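Local coordinates for protein HTPA Reductase (Selaginella moellendorffii, PDB 5U5N) that probably catalyses the NAD(P)H-dependent reduction of 4-hydroxy-tetrahydrodipicolinate to tetrahydrodipicolinate in the diaminopimelate route to lysine, at residues L174-I177 / S178-K182; M205-E209 / Q210-G214; G246-D249 / A250-L254. All coordinates share one frame; numbering follows the deposited sequence.

The three contacts follow one another along the chain, each local to one continuous run of residues, and none touches another: their centres lie about 26 to 28 Å apart. Interaction 1 sits on helix 171-182, which links strands 155-162 and 193-195 of the four-stranded mixed sheet. Interaction 2 belongs to the loop that leaves helix 198-203 and leads into strand 215-223 of that same sheet. Interaction 3 lies on helix 241-259, packed against strands 76-79 and 123-125 of the parallel, Rossmann-type sheet beside the bound NAD. Although all three belong to the C-terminal DapB region of the sequence, the last therefore returns the chain to the nucleotide-binding half.

Interaction 1 (L174-I177 / S178-K182); sequences LAVI and SSLRK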
ATOM      1  N   LEU A 174       9.345 -11.421  -5.361  1.00 36.00           N
ATOM      2  CA  LEU A 174      10.111 -11.922  -4.224  1.00 36.22           C
ATOM      3  C   LEU A 174      10.246 -10.893  -3.135  1.00 35.48           C
ATOM      4  O   LEU A 174      10.231 -11.244  -1.962  1.00 35.10           O
ATOM      5  CB  LEU A 174      11.523 -12.361  -4.635  1.00 38.62           C
ATOM      6  CG  LEU A 174      11.681 -13.555  -5.569  1.00 40.57           C
ATOM      7  CD1 LEU A 174      13.160 -13.740  -5.844  1.00 43.34           C
ATOM      8  CD2 LEU A 174      11.068 -14.790  -4.926  1.00 41.43           C
ATOM      9  N   ALA A 175      10.452  -9.640  -3.518  1.00 36.11           N
ATOM     10  CA  ALA A 175      10.590  -8.579  -2.525  1.00 37.37           C
ATOM     11  C   ALA A 175       9.250  -8.340  -1.789  1.00 36.30           C
ATOM     12  O   ALA A 175       9.226  -8.118  -0.575  1.00 37.06           O
ATOM     13  CB  ALA A 175      11.086  -7.298  -3.169  1.00 39.71           C
ATOM     14  N   VAL A 176       8.147  -8.417  -2.510  1.00 35.28           N
ATOM     15  CA  VAL A 176       6.835  -8.243  -1.878  1.00 35.19           C
ATOM     16  C   VAL A 176       6.545  -9.442  -0.946  1.00 34.23           C
ATOM     17  O   VAL A 176       6.149  -9.233   0.208  1.00 34.75           O
ATOM     18  CB  VAL A 176       5.715  -8.002  -2.917  1.00 35.58           C
ATOM     19  CG1 VAL A 176       4.327  -8.032  -2.257  1.00 36.06           C
ATOM     20  CG2 VAL A 176       5.936  -6.676  -3.630  1.00 37.42           C
ATOM     21  N   ILE A 177       6.791 -10.667  -1.414  1.00 33.66           N
ATOM     22  CA  ILE A 177       6.646 -11.879  -0.580  1.00 33.67           C
ATOM     23  C   ILE A 177       7.469 -11.757   0.688  1.00 34.12           C
ATOM     24  O   ILE A 177       6.989 -12.048   1.771  1.00 34.23           O
ATOM     25  CB  ILE A 177       7.011 -13.147  -1.345  1.00 34.57           C
ATOM     26  CG1 ILE A 177       5.944 -13.447  -2.392  1.00 35.31           C
ATOM     27  CG2 ILE A 177       7.123 -14.334  -0.414  1.00 35.95           C
ATOM     28  CD1 ILE A 177       6.479 -14.143  -3.621  1.00 36.84           C
ATOM     29  N   SER A 178       8.695 -11.278   0.563  1.00 34.80           N
ATOM     30  CA  SER A 178       9.504 -11.043   1.748  1.00 36.46           C
ATOM     31  C   SER A 178       8.849 -10.104   2.801  1.00 36.61           C
ATOM     32  O   SER A 178       9.033 -10.261   4.011  1.00 38.13           O
ATOM     33  CB  SER A 178      10.855 -10.495   1.342  1.00 38.56           C
ATOM     34  OG  SER A 178      11.408  -9.811   2.440  1.00 41.26           O
ATOM     35  N   SER A 179       8.168  -9.076   2.333  1.00 35.98           N
ATOM     36  CA  SER A 179       7.427  -8.177   3.220  1.00 37.07           C
ATOM     37  C   SER A 179       6.237  -8.921   3.804  1.00 35.56           C
ATOM     38  O   SER A 179       6.001  -8.834   4.991  1.00 36.96           O
ATOM     39  CB  SER A 179       6.983  -6.898   2.490  1.00 38.30           C
ATOM     40  OG  SER A 179       8.142  -6.136   2.235  1.00 40.63           O
ATOM     41  N   LEU A 180       5.534  -9.671   2.977  1.00 33.67           N
ATOM     42  CA  LEU A 180       4.370 -10.435   3.392  1.00 33.65           C
ATOM     43  C   LEU A 180       4.683 -11.465   4.487  1.00 34.29           C
ATOM     44  O   LEU A 180       3.833 -11.711   5.357  1.00 34.99           O
ATOM     45  CB  LEU A 180       3.684 -11.080   2.197  1.00 33.22           C
ATOM     46  CG  LEU A 180       2.980 -10.071   1.265  1.00 34.03           C
ATOM     47  CD1 LEU A 180       2.588 -10.706  -0.075  1.00 34.26           C
ATOM     48  CD2 LEU A 180       1.745  -9.451   1.964  1.00 35.82           C
ATOM     49  N   ARG A 181       5.920 -12.003   4.484  1.00 34.28           N
ATOM     50  CA  ARG A 181       6.410 -12.847   5.561  1.00 35.71           C
ATOM     51  C   ARG A 181       6.568 -12.102   6.872  1.00 37.37           C
ATOM     52  O   ARG A 181       6.302 -12.676   7.930  1.00 38.74           O
ATOM     53  CB  ARG A 181       7.764 -13.501   5.222  1.00 36.79           C
ATOM     54  CG  ARG A 181       7.638 -14.587   4.190  1.00 36.70           C
ATOM     55  CD  ARG A 181       8.860 -15.505   4.130  1.00 39.48           C
ATOM     56  NE  ARG A 181       8.764 -16.246   2.873  1.00 39.74           N
ATOM     57  CZ  ARG A 181       9.448 -15.991   1.765  1.00 39.50           C
ATOM     58  NH1 ARG A 181      10.375 -15.016   1.728  1.00 39.18           N
ATOM     59  NH2 ARG A 181       9.208 -16.744   0.688  1.00 40.38           N
ATOM     60  N   LYS A 182       7.020 -10.859   6.829  1.00 37.97           N
ATOM     61  CA  LYS A 182       7.114 -10.071   8.040  1.00 40.65           C
ATOM     62  C   LYS A 182       5.731  -9.738   8.618  1.00 40.74           C
ATOM     63  O   LYS A 182       5.621  -9.482   9.798  1.00 43.02           O
ATOM     64  CB  LYS A 182       7.905  -8.800   7.802  1.00 42.80           C
ATOM     65  CG  LYS A 182       9.334  -9.088   7.457  1.00 44.19           C
ATOM     66  CD  LYS A 182      10.214  -7.874   7.668  1.00 48.42           C
ATOM     67  CE  LYS A 182      11.629  -8.172   7.154  1.00 50.25           C
ATOM     68  NZ  LYS A 182      12.700  -7.423   7.875  1.00 56.32           N
TER
HETATM   69  O   HOH W   1       8.302  -5.150  -0.443  1.00 33.63           O
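Ile177 and Arg181 meet one turn apart on helix 171-182, the helix of a beta-alpha-beta unit between strands 155-162 and 193-195. Their backbones are joined by the i to i+4 bond from Arg181 N to Ile177 O, 2.9 Å long, with the donor nearly along the C=O axis. Above this bond the side chains cross at a slant. With Ile177 CG2 anti to the backbone N, the methyl is carried up to one face of the Arg181 guanidinium, lying 3.3 Å above its plane and toward the rim, 3.4 Å from NH2. The arginine reaches this place by an extended run from CG to NE. Its flat group thus has a hydrocarbon against one face, while NH2 is held by a salt bridge to Asp189 and a hydrogen bond to the Phe187 carbonyl; these partners are likely to fix its rotation. Isoleucine suits this buried position: one methyl meets the arginine, and the side chain also touches Val158 and Val192.

Ser178 completes the turn: its N donates to Leu174 O at 3.0 Å, and its small CB packs close over the carbonyls of Leu174 and Ala175. Val176 and Leu180 lie side by side and point the same way, CG1 to CD1 at 3.9 Å, so aliphatic residues suit the interface of the helix with the sheet. Both rest on Tyr220 of strand 215-223, while Val176 and the small Ser179 also meet helix 131-146, at Val137 and at Glu141 and Ala144. A water links Ser179 back to the preceding turn, lying 2.9 Å from Ser179 OG and donating a weak hydrogen bond to Ala175 O at 3.1 Å.

Interaction 2 (M205-E209 / Q210-G214); sequences MGVPE and QHLNG
Between Pro208 and His211 the backbone folds back on itself, with His211 N donating to Pro208 O at 2.9 Å from above the carbonyl plane, and a type I turn from His211 to Gly214 follows directly. Proline suits the start of the first bend, since its ring restricts phi and its carbonyl is still able to accept. That ring lies at the edge of the His211 imidazole, near its plane, with Pro208 CB 3.9 Å from His211 CD2; both residues also touch Cys238 of strand 229-238. One face of the imidazole carries Gln210 CG, 3.3 Å above the plane and toward the rim.

Leu212 turns to the other side of the bend. Having CG anti to its carbonyl carbon (chi1 -70°) lets its two methyls divide the work: CD2 reaches Val207 CG1 at 4.0 Å, while CD1 lies 3.5 Å from Glu209 O. Its side chain also meets Gln201 and Met202 of helix 198-203. An alanine here would lose both branches and would probably open a gap beside Val207 and weaken the contact with helix 198-203. Buried Val207 packs inward on His215 and Phe217, whereas Glu209 extends outward, as befits a charged surface residue. A single turn of 3-10 character at Glu209-Gln210, closed i to i+3, thus runs into a type I beta turn, connecting helix 198-203 to strand 215-223.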
ATOM      1  N   MET A 205      -5.496 -13.726 -16.405  1.00 50.16           N
ATOM      2  CA  MET A 205      -4.739 -12.575 -15.908  1.00 47.58           C
ATOM      3  C   MET A 205      -5.148 -11.258 -16.569  1.00 46.42           C
ATOM      4  O   MET A 205      -4.816 -10.209 -16.061  1.00 44.21           O
ATOM      5  CB  MET A 205      -3.230 -12.807 -16.066  1.00 47.78           C
ATOM      6  CG  MET A 205      -2.715 -14.048 -15.355  1.00 48.75           C
ATOM      7  SD  MET A 205      -2.854 -13.955 -13.563  1.00 47.30           S
ATOM      8  CE  MET A 205      -1.491 -12.866 -13.182  1.00 44.92           C
ATOM      9  N   GLY A 206      -5.868 -11.307 -17.677  1.00 48.08           N
ATOM     10  CA  GLY A 206      -6.277 -10.103 -18.400  1.00 48.14           C
ATOM     11  C   GLY A 206      -5.213  -9.482 -19.304  1.00 48.47           C
ATOM     12  O   GLY A 206      -5.358  -8.327 -19.704  1.00 47.90           O
ATOM     13  N   VAL A 207      -4.164 -10.232 -19.645  1.00 49.45           N
ATOM     14  CA  VAL A 207      -3.080  -9.685 -20.444  1.00 49.85           C
ATOM     15  C   VAL A 207      -3.606  -9.484 -21.859  1.00 52.60           C
ATOM     16  O   VAL A 207      -4.184 -10.422 -22.407  1.00 55.11           O
ATOM     17  CB  VAL A 207      -1.842 -10.604 -20.468  1.00 50.40           C
ATOM     18  CG1 VAL A 207      -0.751 -10.046 -21.419  1.00 50.77           C
ATOM     19  CG2 VAL A 207      -1.267 -10.779 -19.068  1.00 48.24           C
ATOM     20  N   PRO A 208      -3.464  -8.264 -22.434  1.00 52.64           N
ATOM     21  CA  PRO A 208      -3.902  -8.073 -23.828  1.00 55.68           C
ATOM     22  C   PRO A 208      -3.063  -8.861 -24.820  1.00 58.48           C
ATOM     23  O   PRO A 208      -1.852  -9.023 -24.600  1.00 57.81           O
ATOM     24  CB  PRO A 208      -3.698  -6.568 -24.073  1.00 54.39           C
ATOM     25  CG  PRO A 208      -3.713  -5.959 -22.722  1.00 51.34           C
ATOM     26  CD  PRO A 208      -3.090  -6.982 -21.812  1.00 50.23           C
ATOM     27  N   GLU A 209      -3.700  -9.296 -25.909  1.00 62.06           N
ATOM     28  CA  GLU A 209      -3.088 -10.214 -26.865  1.00 65.23           C
ATOM     29  C   GLU A 209      -1.797  -9.635 -27.446  1.00 64.94           C
ATOM     30  O   GLU A 209      -0.835 -10.364 -27.623  1.00 65.69           O
ATOM     31  CB  GLU A 209      -4.109 -10.535 -27.957  1.00 69.32           C
ATOM     32  CG  GLU A 209      -3.709 -11.542 -29.027  1.00 73.40           C
ATOM     33  CD  GLU A 209      -4.822 -11.722 -30.074  1.00 77.39           C
ATOM     34  OE1 GLU A 209      -5.871 -11.026 -29.986  1.00 77.41           O
ATOM     35  OE2 GLU A 209      -4.672 -12.558 -31.005  1.00 81.27           O
ATOM     36  N   GLN A 210      -1.768  -8.326 -27.697  1.00 63.78           N
ATOM     37  CA  GLN A 210      -0.567  -7.677 -28.249  1.00 63.70           C
ATOM     38  C   GLN A 210       0.626  -7.646 -27.271  1.00 60.45           C
ATOM     39  O   GLN A 210       1.771  -7.503 -27.706  1.00 60.36           O
ATOM     40  CB  GLN A 210      -0.900  -6.254 -28.743  1.00 63.79           C
ATOM     41  CG  GLN A 210      -1.038  -5.205 -27.657  1.00 60.96           C
ATOM     42  CD  GLN A 210      -2.094  -4.153 -27.932  1.00 61.83           C
ATOM     43  OE1 GLN A 210      -1.882  -3.253 -28.754  1.00 63.20           O
ATOM     44  NE2 GLN A 210      -3.244  -4.263 -27.223  1.00 61.23           N
ATOM     45  N   HIS A 211       0.358  -7.794 -25.967  1.00 57.39           N
ATOM     46  CA  HIS A 211       1.409  -7.711 -24.956  1.00 54.45           C
ATOM     47  C   HIS A 211       1.872  -9.047 -24.348  1.00 54.52           C
ATOM     48  O   HIS A 211       2.571  -9.053 -23.319  1.00 52.45           O
ATOM     49  CB  HIS A 211       0.962  -6.762 -23.874  1.00 51.57           C
ATOM     50  CG  HIS A 211       0.787  -5.359 -24.350  1.00 51.04           C
ATOM     51  ND1 HIS A 211       1.843  -4.590 -24.792  1.00 50.79           N
ATOM     52  CD2 HIS A 211      -0.311  -4.569 -24.409  1.00 50.95           C
ATOM     53  CE1 HIS A 211       1.395  -3.393 -25.132  1.00 50.50           C
ATOM     54  NE2 HIS A 211       0.091  -3.357 -24.908  1.00 50.68           N
ATOM     55  N   LEU A 212       1.521 -10.165 -24.993  1.00 57.10           N
ATOM     56  CA  LEU A 212       1.908 -11.483 -24.480  1.00 57.55           C
ATOM     57  C   LEU A 212       3.420 -11.711 -24.337  1.00 56.77           C
ATOM     58  O   LEU A 212       3.830 -12.447 -23.426  1.00 56.13           O
ATOM     59  CB  LEU A 212       1.278 -12.583 -25.325  1.00 61.12           C
ATOM     60  CG  LEU A 212      -0.251 -12.671 -25.143  1.00 61.56           C
ATOM     61  CD1 LEU A 212      -0.891 -13.519 -26.225  1.00 65.54           C
ATOM     62  CD2 LEU A 212      -0.616 -13.251 -23.794  1.00 59.84           C
ATOM     63  N   ASN A 213       4.243 -11.083 -25.174  1.00 56.86           N
ATOM     64  CA  ASN A 213       5.732 -11.252 -25.043  1.00 56.32           C
ATOM     65  C   ASN A 213       6.458 -10.170 -24.260  1.00 52.75           C
ATOM     66  O   ASN A 213       7.620 -10.363 -23.946  1.00 52.33           O
ATOM     67  CB  ASN A 213       6.392 -11.510 -26.407  1.00 59.48           C
ATOM     68  CG  ASN A 213       5.868 -12.787 -27.033  1.00 63.09           C
ATOM     69  OD1 ASN A 213       5.176 -12.753 -28.043  1.00 65.52           O
ATOM     70  ND2 ASN A 213       6.126 -13.921 -26.383  1.00 63.72           N
ATOM     71  N   GLY A 214       5.730  -9.116 -23.846  1.00 50.11           N
ATOM     72  CA  GLY A 214       6.283  -8.040 -23.022  1.00 46.77           C
ATOM     73  C   GLY A 214       5.268  -7.557 -21.982  1.00 44.38           C
ATOM     74  O   GLY A 214       4.485  -6.636 -22.225  1.00 43.75           O
TER

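Interaction 3 (G246-D249 / A250-L254); sequences GTVD and AVLFL
Asp249 and Phe253 are joined by the straightest of four successive i to i+4 backbone bonds, Phe253 N to Asp249 O at 2.9 Å with an angle of 167° at the hydrogen. Its companions run from Ala250 N to Gly246 O, Val251 N to Thr247 O and Leu252 N to Val248 O. The Asp249 carboxylate turns off the helix and is shared between two cations, OD1 with Arg279 and OD2 with Lys131, which suits an acidic residue at this partly exposed place. Thr247 OG1 bonds to its own helix at Tyr243 O and to the Tyr80 hydroxyl, so a buried polar atom is satisfied.

Packing takes over beyond these groups. Leu252 CG sits 3.4 Å from Val248 O, and Val251 CG2 lies 3.5 Å from Thr247 O, the branched chains lying over the carbonyls of the preceding turn. The Phe253 ring is swung away, with CG anti to the backbone N (chi1 178°). The whole is a buried alpha helix laid against a Rossmann-type parallel sheet, with small Ala250 close to Ile124, Phe253 edge-to-face with Tyr267, and Thr247 touching Met129 of the NAD site.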
ATOM      1  N   GLY A 246       9.430   6.402 -16.099  1.00 28.91           N
ATOM      2  CA  GLY A 246      10.270   6.513 -14.916  1.00 28.11           C
ATOM      3  C   GLY A 246      11.654   7.053 -15.216  1.00 27.72           C
ATOM      4  O   GLY A 246      12.194   7.842 -14.446  1.00 27.28           O
ATOM      5  N   THR A 247      12.238   6.653 -16.336  1.00 28.02           N
ATOM      6  CA  THR A 247      13.512   7.232 -16.783  1.00 28.02           C
ATOM      7  C   THR A 247      13.433   8.780 -16.968  1.00 28.05           C
ATOM      8  O   THR A 247      14.330   9.513 -16.544  1.00 27.82           O
ATOM      9  CB  THR A 247      14.048   6.556 -18.072  1.00 28.68           C
ATOM     10  OG1 THR A 247      14.001   5.129 -17.948  1.00 28.81           O
ATOM     11  CG2 THR A 247      15.457   6.990 -18.280  1.00 28.85           C
ATOM     12  N   VAL A 248      12.362   9.278 -17.568  1.00 28.56           N
ATOM     13  CA  VAL A 248      12.186  10.730 -17.683  1.00 29.17           C
ATOM     14  C   VAL A 248      12.206  11.416 -16.297  1.00 28.93           C
ATOM     15  O   VAL A 248      12.885  12.399 -16.062  1.00 29.04           O
ATOM     16  CB  VAL A 248      10.883  11.087 -18.429  1.00 30.14           C
ATOM     17  CG1 VAL A 248      10.575  12.582 -18.343  1.00 30.77           C
ATOM     18  CG2 VAL A 248      10.971  10.676 -19.892  1.00 31.03           C
ATOM     19  N   ASP A 249      11.457  10.849 -15.357  1.00 28.78           N
ATOM     20  CA  ASP A 249      11.420  11.365 -13.980  1.00 28.81           C
ATOM     21  C   ASP A 249      12.781  11.306 -13.306  1.00 28.11           C
ATOM     22  O   ASP A 249      13.162  12.232 -12.598  1.00 28.19           O
ATOM     23  CB  ASP A 249      10.423  10.589 -13.147  1.00 28.98           C
ATOM     24  CG  ASP A 249       9.008  10.645 -13.730  1.00 29.94           C
ATOM     25  OD1 ASP A 249       8.636  11.665 -14.395  1.00 30.78           O
ATOM     26  OD2 ASP A 249       8.262   9.645 -13.495  1.00 30.45           O
ATOM     27  N   ALA A 250      13.508  10.219 -13.534  1.00 27.52           N
ATOM     28  CA  ALA A 250      14.836  10.086 -12.963  1.00 27.50           C
ATOM     29  C   ALA A 250      15.725  11.220 -13.502  1.00 27.88           C
ATOM     30  O   ALA A 250      16.471  11.832 -12.753  1.00 28.24           O
ATOM     31  CB  ALA A 250      15.431   8.695 -13.271  1.00 27.34           C
ATOM     32  N   VAL A 251      15.612  11.521 -14.787  1.00 28.08           N
ATOM     33  CA  VAL A 251      16.470  12.549 -15.423  1.00 28.60           C
ATOM     34  C   VAL A 251      16.109  13.924 -14.854  1.00 29.04           C
ATOM     35  O   VAL A 251      16.985  14.739 -14.601  1.00 29.35           O
ATOM     36  CB  VAL A 251      16.317  12.539 -16.952  1.00 28.94           C
ATOM     37  CG1 VAL A 251      16.748  13.866 -17.591  1.00 29.75           C
ATOM     38  CG2 VAL A 251      17.110  11.395 -17.550  1.00 28.91           C
ATOM     39  N   LEU A 252      14.819  14.158 -14.662  1.00 29.11           N
ATOM     40  CA  LEU A 252      14.347  15.410 -14.068  1.00 29.89           C
ATOM     41  C   LEU A 252      14.853  15.582 -12.643  1.00 29.93           C
ATOM     42  O   LEU A 252      15.303  16.639 -12.274  1.00 30.68           O
ATOM     43  CB  LEU A 252      12.831  15.468 -14.075  1.00 30.27           C
ATOM     44  CG  LEU A 252      12.137  15.638 -15.418  1.00 30.79           C
ATOM     45  CD1 LEU A 252      10.643  15.616 -15.226  1.00 31.16           C
ATOM     46  CD2 LEU A 252      12.575  16.921 -16.116  1.00 31.97           C
ATOM     47  N   PHE A 253      14.786  14.514 -11.852  1.00 29.27           N
ATOM     48  CA  PHE A 253      15.335  14.524 -10.505  1.00 29.58           C
ATOM     49  C   PHE A 253      16.838  14.776 -10.496  1.00 29.75           C
ATOM     50  O   PHE A 253      17.301  15.666  -9.796  1.00 30.62           O
ATOM     51  CB  PHE A 253      14.964  13.229  -9.784  1.00 29.09           C
ATOM     52  CG  PHE A 253      15.528  13.098  -8.391  1.00 29.80           C
ATOM     53  CD1 PHE A 253      14.875  13.638  -7.289  1.00 30.79           C
ATOM     54  CD2 PHE A 253      16.731  12.434  -8.191  1.00 29.83           C
ATOM     55  CE1 PHE A 253      15.397  13.496  -6.019  1.00 31.76           C
ATOM     56  CE2 PHE A 253      17.247  12.281  -6.908  1.00 30.76           C
ATOM     57  CZ  PHE A 253      16.583  12.802  -5.825  1.00 31.60           C
ATOM     58  N   LEU A 254      17.603  14.030 -11.290  1.00 29.09           N
ATOM     59  CA  LEU A 254      19.079  14.176 -11.290  1.00 29.50           C
ATOM     60  C   LEU A 254      19.495  15.579 -11.765  1.00 30.31           C
ATOM     61  O   LEU A 254      20.398  16.199 -11.226  1.00 31.15           O
ATOM     62  CB  LEU A 254      19.755  13.080 -12.140  1.00 28.87           C
ATOM     63  CG  LEU A 254      21.259  12.887 -11.938  1.00 29.42           C
ATOM     64  CD1 LEU A 254      21.585  12.538 -10.493  1.00 30.06           C
ATOM     65  CD2 LEU A 254      21.820  11.817 -12.884  1.00 29.00           C
TER